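Local coordinates for SnoaL-like domain-containing protein (Kribbella flavida, PDB 4GB5) that is of unknown function but has a SnoaL-like domain of the NTF2 superfamily, a cone-shaped fold that often encloses a small-molecule pocket, and forms a three-chain assembly in the crystal, at residues E15-I23 / L32-P40; A91-W102 / R114-A125. All coordinates share one frame; numbering follows the deposited sequence.

Contact 1: E15-I23 / L32-P40; sequences ELFGRYADI and LPRRVHTDP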
loop_
_atom_site.group_PDB
_atom_site.type_symbol
_atom_site.label_atom_id
_atom_site.label_comp_id
_atom_site.label_asym_id
_atom_site.label_seq_id
_atom_site.Cartn_x
_atom_site.Cartn_y
_atom_site.Cartn_z
ATOM N N GLU A 15 4.669 12.348 -0.299
ATOM C CA GLU A 15 5.579 11.912 -1.368
ATOM C C GLU A 15 6.937 11.567 -0.821
ATOM O O GLU A 15 7.614 10.686 -1.360
ATOM C CB GLU A 15 5.687 13.011 -2.413
ATOM C CG GLU A 15 6.528 12.686 -3.582
ATOM C CD GLU A 15 6.394 13.710 -4.685
ATOM O OE1 GLU A 15 5.408 13.672 -5.467
ATOM O OE2 GLU A 15 7.291 14.574 -4.747
ATOM N N LEU A 16 7.391 12.220 0.245
ATOM C CA LEU A 16 8.684 11.861 0.828
ATOM C C LEU A 16 8.769 10.419 1.208
ATOM O O LEU A 16 9.855 9.816 1.166
ATOM C CB LEU A 16 8.986 12.606 2.121
ATOM C CG LEU A 16 9.568 13.974 2.016
ATOM C CD1 LEU A 16 9.678 14.575 3.387
ATOM C CD2 LEU A 16 10.959 13.866 1.403
ATOM N N PHE A 17 7.636 9.835 1.598
ATOM C CA PHE A 17 7.625 8.421 1.942
ATOM C C PHE A 17 7.799 7.525 0.722
ATOM O O PHE A 17 8.332 6.425 0.847
ATOM C CB PHE A 17 6.358 8.066 2.736
ATOM C CG PHE A 17 6.432 8.543 4.124
ATOM C CD1 PHE A 17 6.878 7.672 5.127
ATOM C CD2 PHE A 17 6.132 9.834 4.484
ATOM C CE1 PHE A 17 6.984 8.069 6.436
ATOM C CE2 PHE A 17 6.272 10.256 5.780
ATOM C CZ PHE A 17 6.685 9.374 6.785
ATOM N N GLY A 18 7.364 7.976 -0.457
ATOM C CA GLY A 18 7.667 7.265 -1.700
ATOM C C GLY A 18 9.169 7.270 -1.976
ATOM O O GLY A 18 9.756 6.233 -2.291
ATOM N N ARG A 19 9.786 8.436 -1.842
ATOM C CA ARG A 19 11.218 8.567 -2.021
ATOM C C ARG A 19 11.994 7.796 -0.948
ATOM O O ARG A 19 13.061 7.213 -1.226
ATOM C CB ARG A 19 11.615 10.046 -2.025
ATOM C CG ARG A 19 10.968 10.878 -3.128
ATOM C CD ARG A 19 11.739 12.166 -3.352
ATOM N NE ARG A 19 11.830 12.523 -4.768
ATOM C CZ ARG A 19 11.033 13.386 -5.383
ATOM N NH1 ARG A 19 11.200 13.644 -6.667
ATOM N NH2 ARG A 19 10.069 14.000 -4.716
ATOM N N TYR A 20 11.483 7.777 0.283
ATOM C CA TYR A 20 12.106 7.002 1.350
ATOM C C TYR A 20 12.159 5.532 0.987
ATOM O O TYR A 20 13.187 4.853 1.142
ATOM C CB TYR A 20 11.334 7.191 2.669
ATOM C CG TYR A 20 11.838 6.313 3.823
ATOM C CD1 TYR A 20 12.793 6.756 4.673
ATOM C CD2 TYR A 20 11.343 5.021 4.025
ATOM C CE1 TYR A 20 13.262 5.991 5.702
ATOM C CE2 TYR A 20 11.790 4.240 5.054
ATOM C CZ TYR A 20 12.752 4.729 5.897
ATOM O OH TYR A 20 13.219 3.946 6.930
ATOM N N ALA A 21 11.045 5.021 0.528
ATOM C CA ALA A 21 10.975 3.610 0.092
ATOM C C ALA A 21 11.877 3.336 -1.073
ATOM O O ALA A 21 12.503 2.285 -1.141
ATOM C CB ALA A 21 9.542 3.212 -0.205
ATOM N N ASP A 22 12.025 4.322 -1.937
ATOM C CA ASP A 22 12.934 4.188 -3.064
ATOM C C ASP A 22 14.410 4.066 -2.644
ATOM O O ASP A 22 15.154 3.353 -3.287
ATOM C CB ASP A 22 12.840 5.397 -3.992
ATOM C CG ASP A 22 11.550 5.442 -4.800
ATOM O OD1 ASP A 22 11.006 4.342 -5.102
ATOM O OD2 ASP A 22 11.140 6.575 -5.206
ATOM N N ILE A 23 14.837 4.750 -1.578
ATOM C CA ILE A 23 16.225 4.616 -1.102
ATOM C C ILE A 23 16.566 3.159 -0.942
ATOM O O ILE A 23 17.565 2.669 -1.496
ATOM C CB ILE A 23 16.447 5.369 0.236
ATOM C CG1 ILE A 23 16.448 6.871 -0.027
ATOM C CG2 ILE A 23 17.783 4.995 0.872
ATOM C CD1 ILE A 23 16.291 7.724 1.221
ATOM N N LEU A 32 19.783 10.066 -3.138
ATOM C CA LEU A 32 18.399 10.103 -2.653
ATOM C C LEU A 32 18.333 10.459 -1.158
ATOM O O LEU A 32 17.453 11.257 -0.772
ATOM C CB LEU A 32 17.694 8.807 -2.972
ATOM C CG LEU A 32 16.205 8.801 -3.217
ATOM C CD1 LEU A 32 15.702 10.043 -3.973
ATOM C CD2 LEU A 32 15.904 7.514 -3.982
ATOM N N PRO A 33 19.213 9.884 -0.290
ATOM C CA PRO A 33 19.054 10.279 1.124
ATOM C C PRO A 33 19.161 11.781 1.354
ATOM O O PRO A 33 18.486 12.259 2.279
ATOM C CB PRO A 33 20.163 9.520 1.833
ATOM C CG PRO A 33 20.340 8.271 0.974
ATOM C CD PRO A 33 20.152 8.742 -0.428
ATOM N N ARG A 34 19.946 12.502 0.564
ATOM C CA ARG A 34 20.007 13.941 0.731
ATOM C C ARG A 34 18.725 14.656 0.340
ATOM O O ARG A 34 18.442 15.738 0.826
ATOM C CB ARG A 34 21.162 14.517 -0.089
ATOM C CG ARG A 34 22.478 13.900 0.224
ATOM C CD ARG A 34 23.305 14.778 1.138
ATOM N NE ARG A 34 24.304 13.986 1.852
ATOM C CZ ARG A 34 24.774 14.271 3.062
ATOM N NH1 ARG A 34 24.350 15.350 3.727
ATOM N NH2 ARG A 34 25.672 13.466 3.613
ATOM N N ARG A 35 17.979 14.041 -0.570
ATOM C CA ARG A 35 16.700 14.582 -1.012
ATOM C C ARG A 35 15.566 14.233 -0.076
ATOM O O ARG A 35 14.471 14.807 -0.146
ATOM C CB ARG A 35 16.380 14.017 -2.390
ATOM C CG ARG A 35 17.483 14.406 -3.369
ATOM C CD ARG A 35 17.145 14.053 -4.795
ATOM N NE ARG A 35 18.307 14.322 -5.644
ATOM C CZ ARG A 35 18.606 15.497 -6.194
ATOM N NH1 ARG A 35 17.813 16.545 -6.027
ATOM N NH2 ARG A 35 19.705 15.613 -6.935
ATOM N N VAL A 36 15.778 13.231 0.774
ATOM C CA VAL A 36 14.729 12.737 1.684
ATOM C C VAL A 36 14.869 13.113 3.151
ATOM O O VAL A 36 13.880 13.318 3.838
ATOM C CB VAL A 36 14.648 11.198 1.583
ATOM C CG1 VAL A 36 13.689 10.556 2.537
ATOM C CG2 VAL A 36 14.279 10.812 0.150
ATOM N N HIS A 37 16.112 13.162 3.614
ATOM C CA HIS A 37 16.435 13.312 5.042
ATOM C C HIS A 37 17.218 14.574 5.359
ATOM O O HIS A 37 17.938 15.140 4.513
ATOM C CB HIS A 37 17.292 12.099 5.457
ATOM C CG HIS A 37 16.540 10.797 5.424
ATOM N ND1 HIS A 37 15.469 10.555 6.258
ATOM C CD2 HIS A 37 16.715 9.669 4.698
ATOM C CE1 HIS A 37 14.983 9.353 6.007
ATOM N NE2 HIS A 37 15.729 8.782 5.081
ATOM N N THR A 38 17.069 15.009 6.599
ATOM C CA THR A 38 18.002 15.983 7.132
ATOM C C THR A 38 19.378 15.369 7.463
ATOM O O THR A 38 19.559 14.148 7.509
ATOM C CB THR A 38 17.445 16.604 8.430
ATOM O OG1 THR A 38 17.193 15.573 9.366
ATOM C CG2 THR A 38 16.132 17.362 8.210
ATOM N N ASP A 39 20.364 16.243 7.685
ATOM C CA ASP A 39 21.704 15.844 8.114
ATOM C C ASP A 39 22.035 16.744 9.286
ATOM O O ASP A 39 22.270 17.926 9.081
ATOM C CB ASP A 39 22.722 16.065 6.997
ATOM C CG ASP A 39 24.070 15.440 7.293
ATOM O OD1 ASP A 39 24.238 14.865 8.396
ATOM O OD2 ASP A 39 24.987 15.579 6.440
ATOM N N PRO A 40 22.090 16.192 10.507
ATOM C CA PRO A 40 21.932 14.779 10.836
ATOM C C PRO A 40 20.491 14.312 10.854
ATOM O O PRO A 40 19.579 15.101 10.675
ATOM C CB PRO A 40 22.577 14.686 12.222
ATOM C CG PRO A 40 22.328 16.041 12.834
ATOM C CD PRO A 40 22.435 17.005 11.688
#
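Val36 is the knob of this contact. Its side chain sits in a hole formed by Leu16, Arg19, Tyr20 and Ile23 on helix 15-23. CG2 of Val36 presses on the CB of Arg19 at 3.5 Å. The other methyl, CG1, stands anti to the backbone N (chi1 176°), which directs it to the CA and CB of Tyr20. The side chains of Ile23 and Val36 meet tip to tip, with Ile23 CD1 3.8 Å from Val36 CG2.

Ile23 also meets Leu32 and Pro33. Its CG1 lies 3.7 Å from Leu32 CG, and its CD1 rests 3.8 Å from Pro33 CA. Separately, Leu32 CD2 reaches over to the CB of Asp22, also at 3.7 Å. At the far end, Leu16 CD2 lies against the backbone of Val36.

The aromatic pair is Tyr20 and His37. The two rings touch at their edges, planes 81° apart, and do not stack. Tyr20 CD1 is 3.6 Å from His37 NE2. The other ring nitrogen of His37, ND1, is hydrogen-bonded to the backbone O of Leu134, which probably helps fix the ring. Val36 CG1 lies over one face of the same ring.

No hydrogen bond joins the two segments. Charged groups find partners outside them. Arg35 forms a salt bridge with Asp31. Asp22 OD1 accepts a hydrogen bond from His94 NE2 of the second subunit.

Segments 15-23 and 32-36 run nearly antiparallel, at 156°, their axes 9.4 Å apart at the closest. This is a helical hairpin, the long N-terminal helix 6-25 folding back through a short connection onto helix 32-36, as in the NTF2-like alpha+beta fold, where the helices pack on the concave side of a curved sheet.

Contact 2: A91-W102 / R114-A125; sequences ATIHAHVRAEHW and RWLVVGFYDNEA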
loop_
_atom_site.group_PDB
_atom_site.type_symbol
_atom_site.label_atom_id
_atom_site.label_comp_id
_atom_site.label_asym_id
_atom_site.label_seq_id
_atom_site.Cartn_x
_atom_site.Cartn_y
_atom_site.Cartn_z
ATOM N N ALA A 91 6.359 18.712 10.942
ATOM C CA ALA A 91 5.241 17.810 10.839
ATOM C C ALA A 91 5.551 16.510 11.541
ATOM O O ALA A 91 6.712 16.125 11.682
ATOM C CB ALA A 91 4.874 17.532 9.353
ATOM N N THR A 92 4.492 15.834 11.955
ATOM C CA THR A 92 4.585 14.440 12.362
ATOM C C THR A 92 3.831 13.574 11.386
ATOM O O THR A 92 2.821 14.004 10.824
ATOM C CB THR A 92 4.008 14.198 13.757
ATOM O OG1 THR A 92 2.630 14.586 13.786
ATOM C CG2 THR A 92 4.750 15.032 14.772
ATOM N N ILE A 93 4.328 12.373 11.156
ATOM C CA ILE A 93 3.637 11.447 10.301
ATOM C C ILE A 93 3.628 10.087 10.946
ATOM O O ILE A 93 4.674 9.533 11.252
ATOM C CB ILE A 93 4.321 11.285 8.967
ATOM C CG1 ILE A 93 4.652 12.629 8.321
ATOM C CG2 ILE A 93 3.463 10.425 8.063
ATOM C CD1 ILE A 93 5.967 13.218 8.646
ATOM N N HIS A 94 2.442 9.523 11.050
ATOM C CA HIS A 94 2.259 8.129 11.413
ATOM C C HIS A 94 1.857 7.382 10.166
ATOM O O HIS A 94 0.966 7.843 9.427
ATOM C CB HIS A 94 1.188 7.996 12.483
ATOM C CG HIS A 94 0.724 6.604 12.716
ATOM N ND1 HIS A 94 1.344 5.776 13.632
ATOM C CD2 HIS A 94 -0.314 5.906 12.211
ATOM C CE1 HIS A 94 0.713 4.607 13.655
ATOM N NE2 HIS A 94 -0.270 4.647 12.771
ATOM N N ALA A 95 2.459 6.241 9.918
ATOM C CA ALA A 95 2.085 5.467 8.729
ATOM C C ALA A 95 2.218 3.988 8.981
ATOM O O ALA A 95 2.977 3.568 9.859
ATOM C CB ALA A 95 2.908 5.889 7.477
ATOM N N HIS A 96 1.534 3.205 8.160
ATOM C CA HIS A 96 1.764 1.762 8.104
ATOM C C HIS A 96 2.930 1.437 7.173
ATOM O O HIS A 96 3.128 2.095 6.137
ATOM C CB HIS A 96 0.537 1.077 7.513
ATOM C CG HIS A 96 -0.550 0.765 8.482
ATOM N ND1 HIS A 96 -1.182 1.721 9.262
ATOM C CD2 HIS A 96 -1.118 -0.424 8.812
ATOM C CE1 HIS A 96 -2.072 1.125 10.041
ATOM N NE2 HIS A 96 -2.053 -0.175 9.787
ATOM N N VAL A 97 3.680 0.402 7.531
ATOM C CA VAL A 97 4.701 -0.159 6.666
ATOM C C VAL A 97 4.686 -1.657 6.664
ATOM O O VAL A 97 4.588 -2.299 7.702
ATOM C CB VAL A 97 6.125 0.388 7.028
ATOM C CG1 VAL A 97 6.503 0.153 8.432
ATOM C CG2 VAL A 97 7.200 -0.213 6.079
ATOM N N ARG A 98 4.820 -2.202 5.458
ATOM C CA ARG A 98 5.066 -3.620 5.237
ATOM C C ARG A 98 6.357 -3.750 4.457
ATOM O O ARG A 98 6.408 -3.340 3.276
ATOM C CB ARG A 98 3.891 -4.226 4.480
ATOM C CG ARG A 98 4.036 -5.750 4.275
ATOM C CD ARG A 98 2.779 -6.348 3.657
ATOM N NE ARG A 98 2.782 -7.771 3.751
ATOM C CZ ARG A 98 3.478 -8.607 2.997
ATOM N NH1 ARG A 98 4.240 -8.153 2.011
ATOM N NH2 ARG A 98 3.372 -9.891 3.188
ATOM N N ALA A 99 7.406 -4.297 5.087
ATOM C CA ALA A 99 8.745 -4.309 4.463
ATOM C C ALA A 99 9.155 -5.762 4.276
ATOM O O ALA A 99 9.276 -6.501 5.252
ATOM C CB ALA A 99 9.748 -3.600 5.318
ATOM N N GLU A 100 9.377 -6.141 3.034
ATOM C CA GLU A 100 9.831 -7.469 2.643
ATOM C C GLU A 100 11.303 -7.399 2.282
ATOM O O GLU A 100 11.710 -6.486 1.570
ATOM C CB GLU A 100 9.079 -7.966 1.424
ATOM C CG GLU A 100 7.631 -8.249 1.690
ATOM C CD GLU A 100 6.835 -8.332 0.408
ATOM O OE1 GLU A 100 6.721 -7.299 -0.316
ATOM O OE2 GLU A 100 6.334 -9.427 0.113
ATOM N N HIS A 101 12.081 -8.403 2.711
ATOM C CA HIS A 101 13.516 -8.442 2.414
ATOM C C HIS A 101 13.852 -9.890 2.023
ATOM O O HIS A 101 13.657 -10.826 2.832
ATOM C CB HIS A 101 14.358 -8.097 3.640
ATOM C CG HIS A 101 13.885 -6.917 4.425
ATOM N ND1 HIS A 101 12.795 -6.968 5.270
ATOM C CD2 HIS A 101 14.412 -5.676 4.578
ATOM C CE1 HIS A 101 12.637 -5.805 5.871
ATOM N NE2 HIS A 101 13.593 -4.994 5.451
ATOM N N TRP A 102 14.331 -10.090 0.802
ATOM C CA TRP A 102 14.655 -11.418 0.292
ATOM C C TRP A 102 16.127 -11.670 0.344
ATOM O O TRP A 102 16.911 -10.883 -0.182
ATOM C CB TRP A 102 14.138 -11.567 -1.122
ATOM C CG TRP A 102 12.615 -11.697 -1.213
ATOM C CD1 TRP A 102 11.890 -12.840 -1.048
ATOM C CD2 TRP A 102 11.681 -10.655 -1.452
ATOM N NE1 TRP A 102 10.560 -12.555 -1.179
ATOM C CE2 TRP A 102 10.407 -11.230 -1.451
ATOM C CE3 TRP A 102 11.798 -9.285 -1.697
ATOM C CZ2 TRP A 102 9.266 -10.484 -1.659
ATOM C CZ3 TRP A 102 10.650 -8.559 -1.932
ATOM C CH2 TRP A 102 9.409 -9.161 -1.871
ATOM N N ARG A 114 12.531 -14.993 3.130
ATOM C CA ARG A 114 11.959 -13.650 3.173
ATOM C C ARG A 114 11.719 -13.197 4.597
ATOM O O ARG A 114 10.964 -13.829 5.354
ATOM C CB ARG A 114 10.656 -13.552 2.377
ATOM C CG ARG A 114 10.098 -12.143 2.189
ATOM C CD ARG A 114 9.227 -11.767 3.330
ATOM N NE ARG A 114 7.890 -12.349 3.270
ATOM C CZ ARG A 114 7.328 -13.154 4.169
ATOM N NH1 ARG A 114 8.011 -13.688 5.181
ATOM N NH2 ARG A 114 6.060 -13.539 3.996
ATOM N N TRP A 115 12.394 -12.115 4.976
ATOM C CA TRP A 115 12.220 -11.477 6.266
ATOM C C TRP A 115 11.153 -10.402 6.083
ATOM O O TRP A 115 11.309 -9.466 5.308
ATOM C CB TRP A 115 13.546 -10.821 6.723
ATOM C CG TRP A 115 13.439 -9.994 7.954
ATOM C CD1 TRP A 115 12.645 -10.219 9.086
ATOM C CD2 TRP A 115 14.172 -8.791 8.228
ATOM N NE1 TRP A 115 12.864 -9.212 10.011
ATOM C CE2 TRP A 115 13.776 -8.327 9.485
ATOM C CE3 TRP A 115 15.099 -8.046 7.501
ATOM C CZ2 TRP A 115 14.306 -7.170 10.040
ATOM C CZ3 TRP A 115 15.595 -6.905 8.044
ATOM C CH2 TRP A 115 15.227 -6.487 9.322
ATOM N N LEU A 116 10.077 -10.553 6.837
ATOM C CA LEU A 116 8.954 -9.612 6.813
ATOM C C LEU A 116 8.882 -8.822 8.086
ATOM O O LEU A 116 8.922 -9.401 9.179
ATOM C CB LEU A 116 7.621 -10.378 6.663
ATOM C CG LEU A 116 6.399 -9.471 6.498
ATOM C CD1 LEU A 116 6.399 -8.689 5.228
ATOM C CD2 LEU A 116 5.153 -10.375 6.617
ATOM N N VAL A 117 8.790 -7.499 7.943
ATOM C CA VAL A 117 8.487 -6.629 9.075
ATOM C C VAL A 117 7.233 -5.872 8.743
ATOM O O VAL A 117 7.178 -5.223 7.698
ATOM C CB VAL A 117 9.598 -5.603 9.297
ATOM C CG1 VAL A 117 9.210 -4.645 10.436
ATOM C CG2 VAL A 117 10.872 -6.318 9.598
ATOM N N VAL A 118 6.227 -5.939 9.623
ATOM C CA VAL A 118 5.050 -5.082 9.515
ATOM C C VAL A 118 4.978 -4.216 10.754
ATOM O O VAL A 118 5.400 -4.632 11.833
ATOM C CB VAL A 118 3.729 -5.853 9.310
ATOM C CG1 VAL A 118 3.631 -6.420 7.859
ATOM C CG2 VAL A 118 3.572 -6.900 10.313
ATOM N N GLY A 119 4.394 -3.035 10.617
ATOM C CA GLY A 119 4.255 -2.149 11.756
ATOM C C GLY A 119 4.085 -0.737 11.255
ATOM O O GLY A 119 3.362 -0.497 10.281
ATOM N N PHE A 120 4.707 0.192 11.974
ATOM C CA PHE A 120 4.394 1.611 11.804
ATOM C C PHE A 120 5.636 2.469 11.812
ATOM O O PHE A 120 6.602 2.182 12.501
ATOM C CB PHE A 120 3.500 2.069 12.943
ATOM C CG PHE A 120 2.388 1.138 13.237
ATOM C CD1 PHE A 120 2.529 0.122 14.170
ATOM C CD2 PHE A 120 1.217 1.248 12.522
ATOM C CE1 PHE A 120 1.518 -0.785 14.404
ATOM C CE2 PHE A 120 0.188 0.338 12.740
ATOM C CZ PHE A 120 0.341 -0.684 13.691
ATOM N N TYR A 121 5.583 3.548 11.040
ATOM C CA TYR A 121 6.504 4.653 11.194
ATOM C C TYR A 121 5.813 5.712 12.014
ATOM O O TYR A 121 4.618 5.982 11.817
ATOM C CB TYR A 121 6.914 5.267 9.843
ATOM C CG TYR A 121 7.808 4.364 9.040
ATOM C CD1 TYR A 121 9.044 3.948 9.530
ATOM C CD2 TYR A 121 7.434 3.931 7.778
ATOM C CE1 TYR A 121 9.852 3.107 8.786
ATOM C CE2 TYR A 121 8.242 3.128 7.047
ATOM C CZ TYR A 121 9.409 2.685 7.540
ATOM O OH TYR A 121 10.226 1.845 6.773
ATOM N N ASP A 122 6.586 6.333 12.921
ATOM C CA ASP A 122 6.159 7.517 13.631
ATOM C C ASP A 122 7.308 8.510 13.529
ATOM O O ASP A 122 8.284 8.460 14.267
ATOM C CB ASP A 122 5.751 7.228 15.054
ATOM C CG ASP A 122 4.505 6.389 15.124
ATOM O OD1 ASP A 122 3.398 6.969 14.965
ATOM O OD2 ASP A 122 4.631 5.160 15.279
ATOM N N ASN A 123 7.224 9.321 12.475
ATOM C CA ASN A 123 8.333 10.103 11.978
ATOM C C ASN A 123 8.090 11.591 12.148
ATOM O O ASN A 123 6.967 12.008 12.425
ATOM C CB ASN A 123 8.511 9.813 10.486
ATOM C CG ASN A 123 9.082 8.453 10.215
ATOM O OD1 ASN A 123 9.255 7.640 11.128
ATOM N ND2 ASN A 123 9.351 8.158 8.920
ATOM N N GLU A 124 9.150 12.381 12.020
ATOM C CA GLU A 124 9.058 13.833 11.985
ATOM C C GLU A 124 9.646 14.356 10.700
ATOM O O GLU A 124 10.590 13.775 10.137
ATOM C CB GLU A 124 9.752 14.494 13.201
ATOM C CG GLU A 124 9.116 14.081 14.522
ATOM C CD GLU A 124 9.872 14.484 15.781
ATOM O OE1 GLU A 124 11.001 14.984 15.689
ATOM O OE2 GLU A 124 9.323 14.272 16.878
ATOM N N ALA A 125 9.084 15.446 10.213
ATOM C CA ALA A 125 9.654 16.134 9.045
ATOM C C ALA A 125 9.838 17.592 9.348
ATOM O O ALA A 125 9.210 18.140 10.249
ATOM C CB ALA A 125 8.745 15.977 7.843
HETATM O O HOH W 1 6.561 -11.915 0.759
#
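Strands 91-102 and 114-125 pair antiparallel in unbroken register from Ala91-Ala125 to Trp102-Arg114, with hydrogen-bonded and non-hydrogen-bonded pairs alternating. His94 ND1 donates to Asp122 OD1 at 2.7 Å, on the syn side of the carboxylate and in the plane of the imidazole. The edge of Phe120 points at the face of His96 in a T-shaped stack, Phe120 CE2 lying 3.6 Å from His96 CE1. His96 NE2 bonds to Asp25 of the third subunit. On this same face, Arg114 CG lies over the Trp102 ring, 3.4 Å from Trp102 NE1. One water bridges Glu100 OE2 and Arg114 NE; Glu100 also pairs with Arg98 of the second subunit, and Arg114 with Glu145.

These are inner strands of the curved sheet of the NTF2-like fold. Their His96 and Arg98 face meets other subunits; the Val97 and Tyr121 face includes residues that meet helix 6-25.

There, Val97 CG1 makes a CH-pi contact over the Tyr121 ring. His101 stacks face to face on the six-membered ring of Trp115, with planes at 25°. Its ND1 also donates to Trp115 O at 2.9 Å, across the carbonyl plane from His101 N. A leucine in place of His101 would probably leave Trp115 O with one donor fewer and the indole without its stacked ring.

Contacts 1 and 2 follow one another along the chain, and their centres are 14 Å apart. Helix 15-23 joins them directly. Tyr20 CE2 packs 3.3 Å from Tyr121 OH, and these rings meet edge-to-face. Phe17 reaches the sheet at two points: its CE1 lies 3.4 Å from Asn123 ND2, and its CZ lies 3.6 Å from Ile93 CG2. The contacts also meet across the assembly, where contact 1 of one subunit touches contact 2 of another. No active site is established. A phosphate ion, probably from the crystallisation liquor, lies about 3 Å from the Arg98 side chain, where arginines of neighbouring subunits gather.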